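Local coordinates for protein Pyrsv_gp04 (PDB 2VXZ) that is of unknown function but probably takes part in transcriptional regulation, carrying a domain of the helix-turn-helix clan in a spherical virus of Pyrobaculum, at residues G78-V83 with N132-M137. Sequence-based numbering, arbitrary orientation.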
# COMPACT_ATOMS: atom_id res chain seq x y z
N GLY A 78 -0.16 8.71 6.36
CA GLY A 78 1.01 8.01 6.88
C GLY A 78 2.05 7.71 5.82
O GLY A 78 3.24 7.94 6.02
N MSE A 79 1.60 7.20 4.67
CA MSE A 79 2.53 6.89 3.57
C MSE A 79 3.20 8.16 3.08
O MSE A 79 4.40 8.17 2.78
CB MSE A 79 1.79 6.20 2.42
CG MSE A 79 1.30 4.83 2.79
SE MSE A 79 0.69 3.88 1.21
CE MSE A 79 -0.85 4.95 0.78
N ILE A 80 2.43 9.23 2.99
CA ILE A 80 2.97 10.52 2.54
C ILE A 80 4.01 11.07 3.50
O ILE A 80 5.08 11.49 3.07
CB ILE A 80 1.85 11.54 2.27
CG1 ILE A 80 1.00 11.07 1.08
CG2 ILE A 80 2.43 12.89 1.93
CD1 ILE A 80 -0.18 11.95 0.78
N ARG A 81 3.72 11.03 4.80
CA ARG A 81 4.68 11.49 5.80
C ARG A 81 5.98 10.71 5.75
O ARG A 81 7.06 11.30 5.90
CB ARG A 81 4.08 11.43 7.21
CG ARG A 81 2.96 12.44 7.46
CD ARG A 81 2.62 12.55 8.93
NE ARG A 81 2.20 11.27 9.49
CZ ARG A 81 0.95 10.81 9.54
NH1 ARG A 81 -0.07 11.51 9.06
NH2 ARG A 81 0.73 9.62 10.08
N GLU A 82 5.89 9.40 5.54
CA GLU A 82 7.08 8.56 5.45
C GLU A 82 7.90 8.90 4.23
O GLU A 82 9.10 9.05 4.34
CB GLU A 82 6.73 7.07 5.46
CG GLU A 82 6.26 6.56 6.80
CD GLU A 82 7.36 6.52 7.84
OE1 GLU A 82 8.31 5.74 7.66
OE2 GLU A 82 7.29 7.27 8.83
N VAL A 83 7.26 9.02 3.06
CA VAL A 83 7.99 9.42 1.85
C VAL A 83 8.67 10.78 2.07
O VAL A 83 9.85 10.95 1.77
CB VAL A 83 7.08 9.47 0.59
CG1 VAL A 83 7.86 10.07 -0.62
CG2 VAL A 83 6.54 8.08 0.27
N ASN A 132 5.14 4.15 -7.51
CA ASN A 132 4.96 5.15 -8.56
C ASN A 132 3.64 5.89 -8.36
O ASN A 132 3.58 7.10 -8.48
CB ASN A 132 4.95 4.50 -9.94
CG ASN A 132 4.94 5.51 -11.05
OD1 ASN A 132 5.84 6.34 -11.14
ND2 ASN A 132 3.93 5.44 -11.93
N HIS A 133 2.59 5.14 -8.03
CA HIS A 133 1.28 5.75 -7.80
C HIS A 133 1.34 6.72 -6.62
O HIS A 133 0.78 7.82 -6.67
CB HIS A 133 0.24 4.66 -7.56
CG HIS A 133 -1.15 5.19 -7.48
ND1 HIS A 133 -1.89 5.52 -8.61
CD2 HIS A 133 -1.93 5.49 -6.42
CE1 HIS A 133 -3.07 5.97 -8.23
NE2 HIS A 133 -3.12 5.98 -6.91
N LEU A 134 2.03 6.30 -5.56
CA LEU A 134 2.21 7.13 -4.36
C LEU A 134 2.98 8.40 -4.71
O LEU A 134 2.62 9.51 -4.28
CB LEU A 134 2.95 6.32 -3.28
CG LEU A 134 3.20 6.97 -1.91
CD1 LEU A 134 1.91 7.51 -1.28
CD2 LEU A 134 3.90 6.00 -0.95
N LEU A 135 4.06 8.25 -5.47
CA LEU A 135 4.87 9.42 -5.83
C LEU A 135 4.05 10.40 -6.67
O LEU A 135 4.15 11.62 -6.50
CB LEU A 135 6.15 9.02 -6.56
CG LEU A 135 7.25 8.37 -5.73
CD1 LEU A 135 8.37 7.85 -6.60
CD2 LEU A 135 7.82 9.34 -4.69
N LYS A 136 3.24 9.88 -7.56
CA LYS A 136 2.43 10.74 -8.42
C LYS A 136 1.39 11.51 -7.60
O LYS A 136 1.03 12.66 -7.92
CB LYS A 136 1.78 9.89 -9.50
CG LYS A 136 1.49 10.59 -10.79
CD LYS A 136 1.07 9.56 -11.83
CE LYS A 136 1.84 9.74 -13.11
NZ LYS A 136 1.35 8.82 -14.18
N MSE A 137 0.88 10.87 -6.54
CA MSE A 137 -0.08 11.53 -5.64
C MSE A 137 0.54 12.69 -4.88
O MSE A 137 -0.14 13.67 -4.59
CB MSE A 137 -0.65 10.54 -4.63
CG MSE A 137 -1.57 9.54 -5.25
SE MSE A 137 -2.15 8.26 -3.90
CE MSE A 137 -2.28 9.44 -2.42
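Leu134 meets Met79, Ile80 and Val83, and Leu135 meets Val83, through aliphatic carbons alone, so the flat groups of the two segments take no part and lie away from the contact. The Arg81 guanidinium is turned back on its own helix, where Gly78 CA stands 3.6 Å off its plane, displaced from the centre, while the His133 ring packs edge-to-face with Phe59. The contact itself is a worked example of aliphatic packing between two helices, here crossing at -85° with segment axes 10.7 Å apart. Leu134 points at the other helix, its CG anti to the backbone N (chi1 -177°). Both its methyls touch Met79 CB, CD1 at 3.9 Å and CD2 at 4.0 Å; CD1 lies, more loosely, 4.4 Å from Ile80 CG1. Leu134 CD2 also meets Val83 CG2 at 3.6 Å, the two side chains lying alongside each other and running opposite ways. The second methyl of Val83, CG1, meets Leu135 CD2 at 4.1 Å. Phe113 and Phe114 of helix 108-115 and Leu100 of helix 97-106 extend this core within the putative regulatory domain. Helices 69-89 and 125-139 are thus joined here by dispersion and the exclusion of water, and the fit rests on the shape of aliphatic groups, with no hydrogen bond across the contact.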